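R.MvaI (Kocuria varians, PDB 2OAA) is a type II restriction endonuclease that recognises the double-stranded DNA sequence CCWGG and cleaves both strands within it. Local coordinates at a contact of chain A with DNA. Numbering follows the deposited sequence.

Contact 1: a contact of chain A with DNA. Residues 31, 71, 210, 212, 228-229, 233. With nucleotides of chain B; nucleotides of chain C.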
# COMPACT_ATOMS: atom_id res chain seq x y z
N ASN A 31 0.35 12.74 -5.47
CA ASN A 31 -0.32 11.45 -5.69
C ASN A 31 -1.42 11.17 -4.66
O ASN A 31 -2.44 10.54 -4.96
CB ASN A 31 0.68 10.29 -5.62
CG ASN A 31 1.82 10.39 -6.63
OD1 ASN A 31 2.93 9.92 -6.35
ND2 ASN A 31 1.56 10.95 -7.81
N THR A 71 -2.31 -0.21 -2.58
CA THR A 71 -1.73 -0.37 -1.24
C THR A 71 -2.80 -0.86 -0.27
O THR A 71 -3.83 -0.20 -0.07
CB THR A 71 -1.12 0.96 -0.79
OG1 THR A 71 -0.05 1.29 -1.68
CG2 THR A 71 -0.61 0.88 0.65
N ASP A 210 6.61 -3.55 -0.28
CA ASP A 210 7.21 -2.35 -0.81
C ASP A 210 7.89 -1.56 0.29
O ASP A 210 7.23 -1.03 1.20
CB ASP A 210 6.12 -1.52 -1.48
CG ASP A 210 6.65 -0.64 -2.59
OD1 ASP A 210 7.78 -0.86 -3.06
OD2 ASP A 210 5.91 0.29 -2.98
N ARG A 212 9.56 1.67 1.45
CA ARG A 212 9.29 3.01 0.95
C ARG A 212 9.90 4.10 1.83
O ARG A 212 9.20 4.92 2.44
CB ARG A 212 7.79 3.22 0.78
CG ARG A 212 7.11 2.09 0.01
CD ARG A 212 5.60 2.30 -0.18
NE ARG A 212 4.89 2.55 1.07
CZ ARG A 212 3.63 2.96 1.13
NH1 ARG A 212 3.06 3.18 2.30
NH2 ARG A 212 2.92 3.16 0.02
N HIS A 228 7.52 6.04 4.48
CA HIS A 228 6.09 6.00 4.19
C HIS A 228 5.43 4.75 4.74
O HIS A 228 4.22 4.56 4.61
CB HIS A 228 5.83 6.06 2.68
CG HIS A 228 6.43 7.24 1.99
ND1 HIS A 228 5.76 8.44 1.84
CD2 HIS A 228 7.63 7.40 1.38
CE1 HIS A 228 6.54 9.29 1.17
NE2 HIS A 228 7.67 8.67 0.88
N GLY A 229 6.24 3.88 5.34
CA GLY A 229 5.75 2.62 5.89
C GLY A 229 5.88 1.52 4.87
O GLY A 229 5.57 1.71 3.70
N ARG A 233 1.14 -4.56 -1.19
CA ARG A 233 0.50 -3.92 -2.34
C ARG A 233 0.13 -4.95 -3.39
O ARG A 233 0.96 -5.78 -3.76
CB ARG A 233 1.45 -2.88 -2.97
CG ARG A 233 1.99 -1.85 -1.98
CD ARG A 233 2.80 -0.79 -2.69
NE ARG A 233 1.95 0.14 -3.43
CZ ARG A 233 2.38 0.97 -4.38
NH1 ARG A 233 3.66 0.98 -4.74
NH2 ARG A 233 1.51 1.78 -4.97
P DC B 5 3.11 0.18 12.44
OP1 DC B 5 3.17 -0.79 13.55
OP2 DC B 5 3.73 -0.16 11.14
O5' DC B 5 1.58 0.56 12.20
C5' DC B 5 1.13 1.02 10.93
C4' DC B 5 0.40 2.34 11.07
O4' DC B 5 1.30 3.43 11.36
C3' DC B 5 -0.29 2.79 9.80
O3' DC B 5 -1.49 2.05 9.60
C2' DC B 5 -0.55 4.25 10.11
C1' DC B 5 0.77 4.63 10.78
N1 DC B 5 1.78 5.17 9.85
C2 DC B 5 1.62 6.48 9.37
O2 DC B 5 0.62 7.13 9.73
N3 DC B 5 2.54 7.00 8.54
C4 DC B 5 3.60 6.26 8.17
N4 DC B 5 4.50 6.83 7.37
C5 DC B 5 3.77 4.92 8.62
C6 DC B 5 2.85 4.42 9.45
P DC B 6 -2.08 1.87 8.12
OP1 DC B 6 -3.30 1.02 8.26
OP2 DC B 6 -0.99 1.46 7.20
O5' DC B 6 -2.53 3.34 7.72
C5' DC B 6 -3.53 4.03 8.48
C4' DC B 6 -3.70 5.43 7.95
O4' DC B 6 -2.50 6.21 8.13
C3' DC B 6 -3.95 5.51 6.45
O3' DC B 6 -5.30 5.16 6.14
C2' DC B 6 -3.65 6.97 6.19
C1' DC B 6 -2.42 7.17 7.07
N1 DC B 6 -1.15 6.97 6.35
C2 DC B 6 -0.74 7.94 5.45
O2 DC B 6 -1.49 8.92 5.25
N3 DC B 6 0.44 7.81 4.81
C4 DC B 6 1.20 6.73 5.04
N4 DC B 6 2.38 6.65 4.41
C5 DC B 6 0.80 5.70 5.94
C6 DC B 6 -0.37 5.86 6.57
P DT B 7 -5.63 4.51 4.71
OP1 DT B 7 -7.11 4.38 4.69
OP2 DT B 7 -4.78 3.31 4.51
O5' DT B 7 -5.20 5.63 3.66
C5' DT B 7 -5.94 6.84 3.56
C4' DT B 7 -5.29 7.78 2.58
O4' DT B 7 -3.95 8.15 3.00
C3' DT B 7 -5.07 7.23 1.18
O3' DT B 7 -6.30 7.15 0.47
C2' DT B 7 -4.11 8.27 0.63
C1' DT B 7 -3.18 8.46 1.83
N1 DT B 7 -2.01 7.56 1.79
C2 DT B 7 -0.94 7.97 1.04
O2 DT B 7 -0.91 9.04 0.46
N3 DT B 7 0.10 7.08 0.98
C4 DT B 7 0.18 5.85 1.59
O4 DT B 7 1.18 5.15 1.44
C5 DT B 7 -0.98 5.48 2.38
C7 DT B 7 -0.99 4.15 3.07
C6 DT B 7 -2.00 6.35 2.45
P DG B 8 -6.41 6.16 -0.78
OP1 DG B 8 -7.78 6.30 -1.34
OP2 DG B 8 -5.91 4.82 -0.39
O5' DG B 8 -5.39 6.81 -1.80
C5' DG B 8 -4.76 6.05 -2.80
C4' DG B 8 -3.57 6.82 -3.33
O4' DG B 8 -2.48 6.84 -2.39
C3' DG B 8 -2.95 6.25 -4.58
O3' DG B 8 -3.83 6.51 -5.68
C2' DG B 8 -1.66 7.05 -4.62
C1' DG B 8 -1.28 7.07 -3.12
N9 DG B 8 -0.32 6.02 -2.79
C8 DG B 8 -0.53 4.88 -2.05
N7 DG B 8 0.54 4.12 -1.99
C5 DG B 8 1.50 4.81 -2.72
C6 DG B 8 2.85 4.49 -3.02
O6 DG B 8 3.50 3.49 -2.69
N1 DG B 8 3.46 5.49 -3.78
C2 DG B 8 2.84 6.64 -4.21
N2 DG B 8 3.60 7.48 -4.93
N3 DG B 8 1.58 6.94 -3.95
C4 DG B 8 0.98 5.99 -3.21
P DG B 9 -3.52 5.88 -7.13
OP1 DG B 9 -4.55 6.43 -8.05
OP2 DG B 9 -3.34 4.42 -7.02
O5' DG B 9 -2.10 6.51 -7.45
C5' DG B 9 -1.60 6.60 -8.77
C4' DG B 9 -0.65 7.76 -8.84
O4' DG B 9 0.34 7.60 -7.80
C3' DG B 9 0.12 7.89 -10.15
O3' DG B 9 0.37 9.26 -10.42
C2' DG B 9 1.41 7.14 -9.86
C1' DG B 9 1.62 7.32 -8.36
N9 DG B 9 2.12 6.08 -7.77
C8 DG B 9 1.41 5.11 -7.11
N7 DG B 9 2.13 4.05 -6.83
C5 DG B 9 3.39 4.36 -7.32
C6 DG B 9 4.59 3.59 -7.34
O6 DG B 9 4.77 2.43 -6.96
N1 DG B 9 5.64 4.30 -7.91
C2 DG B 9 5.55 5.58 -8.41
N2 DG B 9 6.68 6.11 -8.90
N3 DG B 9 4.44 6.29 -8.42
C4 DG B 9 3.41 5.62 -7.86
P DC C 5 14.48 6.56 -5.73
OP1 DC C 5 15.40 7.71 -5.84
OP2 DC C 5 14.71 5.53 -4.69
O5' DC C 5 13.00 7.13 -5.55
C5' DC C 5 12.43 7.98 -6.54
C4' DC C 5 10.95 8.18 -6.30
O4' DC C 5 10.23 6.94 -6.26
C3' DC C 5 10.53 8.91 -5.02
O3' DC C 5 10.51 10.32 -5.28
C2' DC C 5 9.12 8.39 -4.78
C1' DC C 5 8.93 7.29 -5.83
N1 DC C 5 8.26 6.09 -5.33
C2 DC C 5 6.88 6.16 -5.10
O2 DC C 5 6.29 7.21 -5.36
N3 DC C 5 6.24 5.09 -4.59
C4 DC C 5 6.92 3.97 -4.33
N4 DC C 5 6.25 2.94 -3.81
C5 DC C 5 8.32 3.86 -4.58
C6 DC C 5 8.94 4.94 -5.07
P DA C 6 10.36 11.37 -4.07
OP1 DA C 6 10.95 12.63 -4.58
OP2 DA C 6 10.87 10.79 -2.80
O5' DA C 6 8.79 11.59 -3.91
C5' DA C 6 8.07 12.41 -4.84
C4' DA C 6 6.60 12.45 -4.48
O4' DA C 6 6.03 11.13 -4.52
C3' DA C 6 6.27 12.93 -3.07
O3' DA C 6 6.32 14.36 -3.03
C2' DA C 6 4.84 12.43 -2.91
C1' DA C 6 4.86 11.12 -3.71
N9 DA C 6 4.89 9.91 -2.89
C8 DA C 6 5.91 9.01 -2.74
N7 DA C 6 5.62 8.00 -1.96
C5 DA C 6 4.31 8.25 -1.56
C6 DA C 6 3.41 7.55 -0.74
N6 DA C 6 3.70 6.38 -0.15
N1 DA C 6 2.19 8.09 -0.54
C2 DA C 6 1.89 9.24 -1.14
N3 DA C 6 2.64 9.99 -1.95
C4 DA C 6 3.85 9.43 -2.12
P DG C 7 6.17 15.13 -1.63
OP1 DG C 7 6.46 16.56 -1.90
OP2 DG C 7 6.93 14.41 -0.58
O5' DG C 7 4.63 14.98 -1.26
C5' DG C 7 3.62 15.63 -2.02
C4' DG C 7 2.39 15.83 -1.17
O4' DG C 7 1.92 14.53 -0.74
C3' DG C 7 2.60 16.63 0.11
O3' DG C 7 1.39 17.32 0.43
C2' DG C 7 2.92 15.56 1.13
C1' DG C 7 2.03 14.40 0.68
N9 DG C 7 2.57 13.08 0.98
C8 DG C 7 3.83 12.61 0.68
N7 DG C 7 4.05 11.40 1.14
C5 DG C 7 2.86 11.05 1.78
C6 DG C 7 2.51 9.87 2.48
O6 DG C 7 3.20 8.87 2.70
N1 DG C 7 1.21 9.93 2.97
C2 DG C 7 0.36 11.00 2.81
N2 DG C 7 -0.86 10.87 3.36
N3 DG C 7 0.67 12.11 2.15
C4 DG C 7 1.93 12.07 1.67
O HOH W 1 9.73 9.17 -0.82
O HOH W 2 -4.22 2.18 1.88
O HOH W 3 4.48 9.07 -8.98
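Asp210 OD2 is gripped by two donors, one from the DNA and one from the protein. The DC5 amino group of chain C reaches it from above the carboxylate plane, with N4 to Asp210 OD2 at 2.8 Å. Arg233 NH1 also meets it from above that plane and forms a salt bridge.

Arg233 reads DG9 of chain B end-on. Arg233 NH1 donates to DG9 O6 at 2.9 Å. Arg233 NH2 donates to DG9 N7 at 3.0 Å. Both acceptors lie in the guanidinium plane. The chain bends at chi3 (74°), and one face of the guanidinium has DG8 O6 over its centre. Asp210 and Thr71 help hold the group; the bond from NE to Thr71 OG1 is weak. Thr71 OG1 donates to DG8 N7 at 2.9 Å.

Arg212 NH2 points in plane at DG8 O6, 2.8 Å away. Its NE is fixed by Gly229 O, almost along the C=O axis. His228 ND1 donates to DG7 O6 of chain C at 2.7 Å, nearly straight (175°), while the ring stacks on DA6 with planes 12° apart. His228 O takes the DC6 amino group of chain B on a lone pair.

From the minor groove, Asn31 OD1 accepts from DG8 N2 at 2.9 Å. The strand residues and His228 enter the major groove. Asp210 and Arg212 lie on strand 207-215, Arg233 on strand 231-234 and Thr71 on strand 70-74. His228, Gly229 and Asn31 come from loops.

Contact 2: a contact of chain A with DNA. Residues 105, 110, 112-113, 208. With nucleotides of chain C.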
# COMPACT_ATOMS: atom_id res chain seq x y z
N THR A 105 10.54 -2.25 -4.44
CA THR A 105 9.36 -3.09 -4.55
C THR A 105 9.80 -4.53 -4.65
O THR A 105 10.35 -4.98 -5.68
CB THR A 105 8.52 -2.68 -5.76
OG1 THR A 105 8.09 -1.32 -5.61
CG2 THR A 105 7.28 -3.54 -5.86
N ARG A 110 11.21 -13.57 -7.48
CA ARG A 110 12.45 -13.18 -8.14
C ARG A 110 13.12 -12.10 -7.31
O ARG A 110 12.46 -11.42 -6.53
CB ARG A 110 12.17 -12.61 -9.54
CG ARG A 110 11.27 -11.38 -9.52
CD ARG A 110 11.16 -10.72 -10.88
NE ARG A 110 12.34 -9.97 -11.30
CZ ARG A 110 12.69 -8.75 -10.87
NH1 ARG A 110 11.98 -8.12 -9.94
NH2 ARG A 110 13.78 -8.18 -11.37
N THR A 112 15.13 -8.44 -7.02
CA THR A 112 15.28 -7.16 -7.72
C THR A 112 16.61 -7.15 -8.49
O THR A 112 17.53 -7.91 -8.17
CB THR A 112 15.30 -5.96 -6.74
OG1 THR A 112 16.40 -6.11 -5.83
CG2 THR A 112 13.99 -5.85 -5.94
N ASN A 113 16.70 -6.31 -9.51
CA ASN A 113 17.95 -6.08 -10.21
C ASN A 113 18.16 -4.58 -10.30
O ASN A 113 18.02 -3.98 -11.37
CB ASN A 113 17.92 -6.69 -11.62
CG ASN A 113 19.28 -6.72 -12.29
OD1 ASN A 113 20.32 -6.53 -11.64
ND2 ASN A 113 19.29 -6.96 -13.59
N LYS A 208 3.16 -7.37 -3.57
CA LYS A 208 4.53 -6.94 -3.32
C LYS A 208 4.69 -6.47 -1.90
O LYS A 208 3.74 -6.01 -1.28
CB LYS A 208 4.91 -5.77 -4.24
CG LYS A 208 4.64 -6.00 -5.72
CD LYS A 208 5.43 -7.17 -6.29
CE LYS A 208 5.44 -7.11 -7.81
NZ LYS A 208 6.04 -8.36 -8.39
P DA C 2 7.84 -7.95 -11.89
OP1 DA C 2 8.64 -9.07 -11.31
OP2 DA C 2 6.75 -7.35 -11.08
O5' DA C 2 8.85 -6.79 -12.31
C5' DA C 2 9.88 -7.05 -13.26
C4' DA C 2 10.78 -5.84 -13.40
O4' DA C 2 10.03 -4.74 -13.97
C3' DA C 2 11.33 -5.33 -12.07
O3' DA C 2 12.66 -4.87 -12.24
C2' DA C 2 10.39 -4.18 -11.72
C1' DA C 2 10.02 -3.62 -13.08
N9 DA C 2 8.69 -3.02 -13.13
C8 DA C 2 7.49 -3.66 -12.91
N7 DA C 2 6.45 -2.87 -13.02
C5 DA C 2 6.99 -1.64 -13.33
C6 DA C 2 6.41 -0.38 -13.58
N6 DA C 2 5.09 -0.16 -13.55
N1 DA C 2 7.23 0.66 -13.86
C2 DA C 2 8.55 0.43 -13.89
N3 DA C 2 9.22 -0.70 -13.67
C4 DA C 2 8.37 -1.71 -13.40
P DT C 3 13.59 -4.61 -10.95
OP1 DT C 3 14.93 -5.17 -11.25
OP2 DT C 3 12.86 -5.05 -9.73
O5' DT C 3 13.70 -3.03 -10.92
C5' DT C 3 14.12 -2.30 -12.07
C4' DT C 3 13.94 -0.82 -11.84
O4' DT C 3 12.55 -0.45 -11.97
C3' DT C 3 14.38 -0.37 -10.45
O3' DT C 3 15.35 0.67 -10.55
C2' DT C 3 13.10 0.12 -9.79
C1' DT C 3 12.25 0.52 -10.98
N1 DT C 3 10.79 0.47 -10.75
C2 DT C 3 10.05 1.59 -11.04
O2 DT C 3 10.54 2.63 -11.46
N3 DT C 3 8.70 1.46 -10.83
C4 DT C 3 8.04 0.34 -10.37
O4 DT C 3 6.82 0.36 -10.25
C5 DT C 3 8.88 -0.79 -10.06
C7 DT C 3 8.25 -2.04 -9.52
C6 DT C 3 10.20 -0.67 -10.26
O HOH W 4 10.53 -4.58 -8.33
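Charge and hydrogen bonding to the backbone dominate this contact with DA2 and DT3 of chain C. Lys208 NZ forms a salt bridge and hydrogen bond, tip-on, to DA2 OP2 at 3.0 Å. Its chain turns at chi2 (-62°) and then runs extended to the phosphate.

Arg110 lies alongside the backbone between the two phosphates. Its CG takes the crowded position between backbone N and carbonyl carbon (chi1 60°), and the chain bends at chi3 (-74°). Arg110 NH1 donates to DT3 OP2 at 3.2 Å, with the acceptor in the guanidinium plane. It forms salt bridges with the phosphates of both DA2 and DT3. NH2 makes a weak bond to DT3 OP1. One face of the group lies over DA2 C5'.

The main chain adds a shorter bond, from Asn113 N to DT3 OP1 at 2.7 Å. Water 4 joins Thr105 O to DT3 OP2.

Apolar packing is slight. Thr105 CB meets the thymine methyl C7 of DT3 at 3.8 Å, on the major-groove side. The polar contacts described here go to phosphates, so the contact probably adds affinity more than sequence choice.

Thr105 lies on strand 100-106 and Lys208 on strand 207-215. Arg110, Thr112 and Asn113 belong to the loop ahead of strand 119-126.

Contact 3: a contact of chain A with DNA. Residues 34-35, 60-63, 66. With nucleotides of chain B.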
# COMPACT_ATOMS: atom_id res chain seq x y z
N ILE A 34 -5.85 12.00 -4.66
CA ILE A 34 -7.03 11.24 -5.05
C ILE A 34 -7.76 10.72 -3.81
O ILE A 34 -8.99 10.73 -3.73
CB ILE A 34 -6.68 10.10 -6.02
CG1 ILE A 34 -7.95 9.44 -6.54
CG2 ILE A 34 -5.69 9.09 -5.38
CD1 ILE A 34 -7.70 8.34 -7.57
N GLY A 35 -6.98 10.29 -2.82
CA GLY A 35 -7.53 9.73 -1.60
C GLY A 35 -7.97 10.80 -0.62
O GLY A 35 -9.02 10.66 0.03
N LYS A 60 -10.76 2.46 -0.54
CA LYS A 60 -9.53 2.81 -1.25
C LYS A 60 -9.90 3.38 -2.60
O LYS A 60 -10.75 2.83 -3.28
CB LYS A 60 -8.65 1.57 -1.46
CG LYS A 60 -8.27 0.85 -0.17
CD LYS A 60 -7.24 -0.22 -0.38
CE LYS A 60 -6.90 -0.86 0.95
NZ LYS A 60 -6.20 0.05 1.93
N THR A 61 -9.26 4.48 -2.98
CA THR A 61 -9.42 5.01 -4.33
C THR A 61 -8.26 4.57 -5.23
O THR A 61 -7.14 4.32 -4.75
CB THR A 61 -9.52 6.54 -4.34
OG1 THR A 61 -8.29 7.12 -3.90
CG2 THR A 61 -10.64 7.00 -3.42
N HIS A 62 -8.52 4.46 -6.52
CA HIS A 62 -7.52 3.97 -7.44
C HIS A 62 -7.77 4.52 -8.84
O HIS A 62 -8.83 4.30 -9.43
CB HIS A 62 -7.55 2.43 -7.45
CG HIS A 62 -6.51 1.82 -8.33
ND1 HIS A 62 -6.75 1.50 -9.65
CD2 HIS A 62 -5.23 1.47 -8.08
CE1 HIS A 62 -5.66 0.98 -10.18
NE2 HIS A 62 -4.72 0.94 -9.25
N GLU A 63 -6.78 5.24 -9.37
CA GLU A 63 -6.91 5.79 -10.72
C GLU A 63 -6.63 4.68 -11.73
O GLU A 63 -5.50 4.23 -11.88
CB GLU A 63 -5.96 6.96 -10.93
CG GLU A 63 -6.12 7.61 -12.29
CD GLU A 63 -5.25 8.82 -12.50
OE1 GLU A 63 -4.62 9.31 -11.53
OE2 GLU A 63 -5.18 9.27 -13.66
N ALA A 66 -3.76 4.81 -14.29
CA ALA A 66 -2.39 4.89 -13.77
C ALA A 66 -1.85 3.49 -13.48
O ALA A 66 -0.64 3.28 -13.48
CB ALA A 66 -2.34 5.76 -12.52
P DT B 7 -5.63 4.51 4.71
OP1 DT B 7 -7.11 4.38 4.69
OP2 DT B 7 -4.78 3.31 4.51
O5' DT B 7 -5.20 5.63 3.66
C5' DT B 7 -5.94 6.84 3.56
C4' DT B 7 -5.29 7.78 2.58
O4' DT B 7 -3.95 8.15 3.00
C3' DT B 7 -5.07 7.23 1.18
O3' DT B 7 -6.30 7.15 0.47
C2' DT B 7 -4.11 8.27 0.63
C1' DT B 7 -3.18 8.46 1.83
N1 DT B 7 -2.01 7.56 1.79
C2 DT B 7 -0.94 7.97 1.04
O2 DT B 7 -0.91 9.04 0.46
N3 DT B 7 0.10 7.08 0.98
C4 DT B 7 0.18 5.85 1.59
O4 DT B 7 1.18 5.15 1.44
C5 DT B 7 -0.98 5.48 2.38
C7 DT B 7 -0.99 4.15 3.07
C6 DT B 7 -2.00 6.35 2.45
P DG B 8 -6.41 6.16 -0.78
OP1 DG B 8 -7.78 6.30 -1.34
OP2 DG B 8 -5.91 4.82 -0.39
O5' DG B 8 -5.39 6.81 -1.80
C5' DG B 8 -4.76 6.05 -2.80
C4' DG B 8 -3.57 6.82 -3.33
O4' DG B 8 -2.48 6.84 -2.39
C3' DG B 8 -2.95 6.25 -4.58
O3' DG B 8 -3.83 6.51 -5.68
C2' DG B 8 -1.66 7.05 -4.62
C1' DG B 8 -1.28 7.07 -3.12
N9 DG B 8 -0.32 6.02 -2.79
C8 DG B 8 -0.53 4.88 -2.05
N7 DG B 8 0.54 4.12 -1.99
C5 DG B 8 1.50 4.81 -2.72
C6 DG B 8 2.85 4.49 -3.02
O6 DG B 8 3.50 3.49 -2.69
N1 DG B 8 3.46 5.49 -3.78
C2 DG B 8 2.84 6.64 -4.21
N2 DG B 8 3.60 7.48 -4.93
N3 DG B 8 1.58 6.94 -3.95
C4 DG B 8 0.98 5.99 -3.21
P DG B 9 -3.52 5.88 -7.13
OP1 DG B 9 -4.55 6.43 -8.05
OP2 DG B 9 -3.34 4.42 -7.02
O5' DG B 9 -2.10 6.51 -7.45
C5' DG B 9 -1.60 6.60 -8.77
C4' DG B 9 -0.65 7.76 -8.84
O4' DG B 9 0.34 7.60 -7.80
C3' DG B 9 0.12 7.89 -10.15
O3' DG B 9 0.37 9.26 -10.42
C2' DG B 9 1.41 7.14 -9.86
C1' DG B 9 1.62 7.32 -8.36
N9 DG B 9 2.12 6.08 -7.77
C8 DG B 9 1.41 5.11 -7.11
N7 DG B 9 2.13 4.05 -6.83
C5 DG B 9 3.39 4.36 -7.32
C6 DG B 9 4.59 3.59 -7.34
O6 DG B 9 4.77 2.43 -6.96
N1 DG B 9 5.64 4.30 -7.91
C2 DG B 9 5.55 5.58 -8.41
N2 DG B 9 6.68 6.11 -8.90
N3 DG B 9 4.44 6.29 -8.42
C4 DG B 9 3.41 5.62 -7.86
O HOH W 5 -3.37 3.69 -10.00
O HOH W 6 -4.79 3.05 -5.17
O HOH W 7 -4.23 9.02 -8.93
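Strand 57-63 runs extended along the backbone of chain B, and the N-H groups of Thr61 and Glu63 meet successive phosphates. Thr61 N donates to DG8 OP1 at 2.9 Å, and Glu63 N to DG9 OP1 at the same 2.9 Å.

Thr61 adds its hydroxyl. Thr61 OG1 takes the crowded position between backbone N and carbonyl carbon (chi1 66°) and bonds to DG8 OP1 at 2.7 Å. That oxygen is thus gripped twice by one residue. An alanine here would probably weaken the hold on the DG8 phosphate, since the hydroxyl bond is lost and the main-chain N-H remains.

Glu63 extends its carboxylate to water 7, which links OE1 to DG9 OP1. This water probably softens the repulsion between two negative groups. Water 6 joins Thr61 O to DG9 OP2. The methyl CG2 of Ile34 packs against DG8 C4' at 3.7 Å, and Ala66 CB touches the DG9 sugar.

Lys60 is the lysine of the PD-(D/E)XK nuclease motif, with Asp53 and Glu58 as its acidic members. Lys60 NZ lies 4.4 Å from DT7 OP2, at the phosphate expected to be cut. Helix 33-41 and the short helical turn 64-66 flank this active-site strand.

Contact 1 lies in the middle, about 14 Å from contact 2 and 13 Å from contact 3, measured between C-alpha centres. Contacts 2 and 3 are about 23 Å apart. Strand 207-215 serves contacts 1 and 2, offering Lys208 to a phosphate and Asp210 and Arg212 to bases. Contacts 1 and 3 share DG8 and DG9 of chain B, met mainly at the bases in contact 1 and at phosphates and sugars in contact 3. Contact 2 holds chain C beside the recognition sequence. One protein chain thus probably couples base reading to placement of chain B at the nuclease centre.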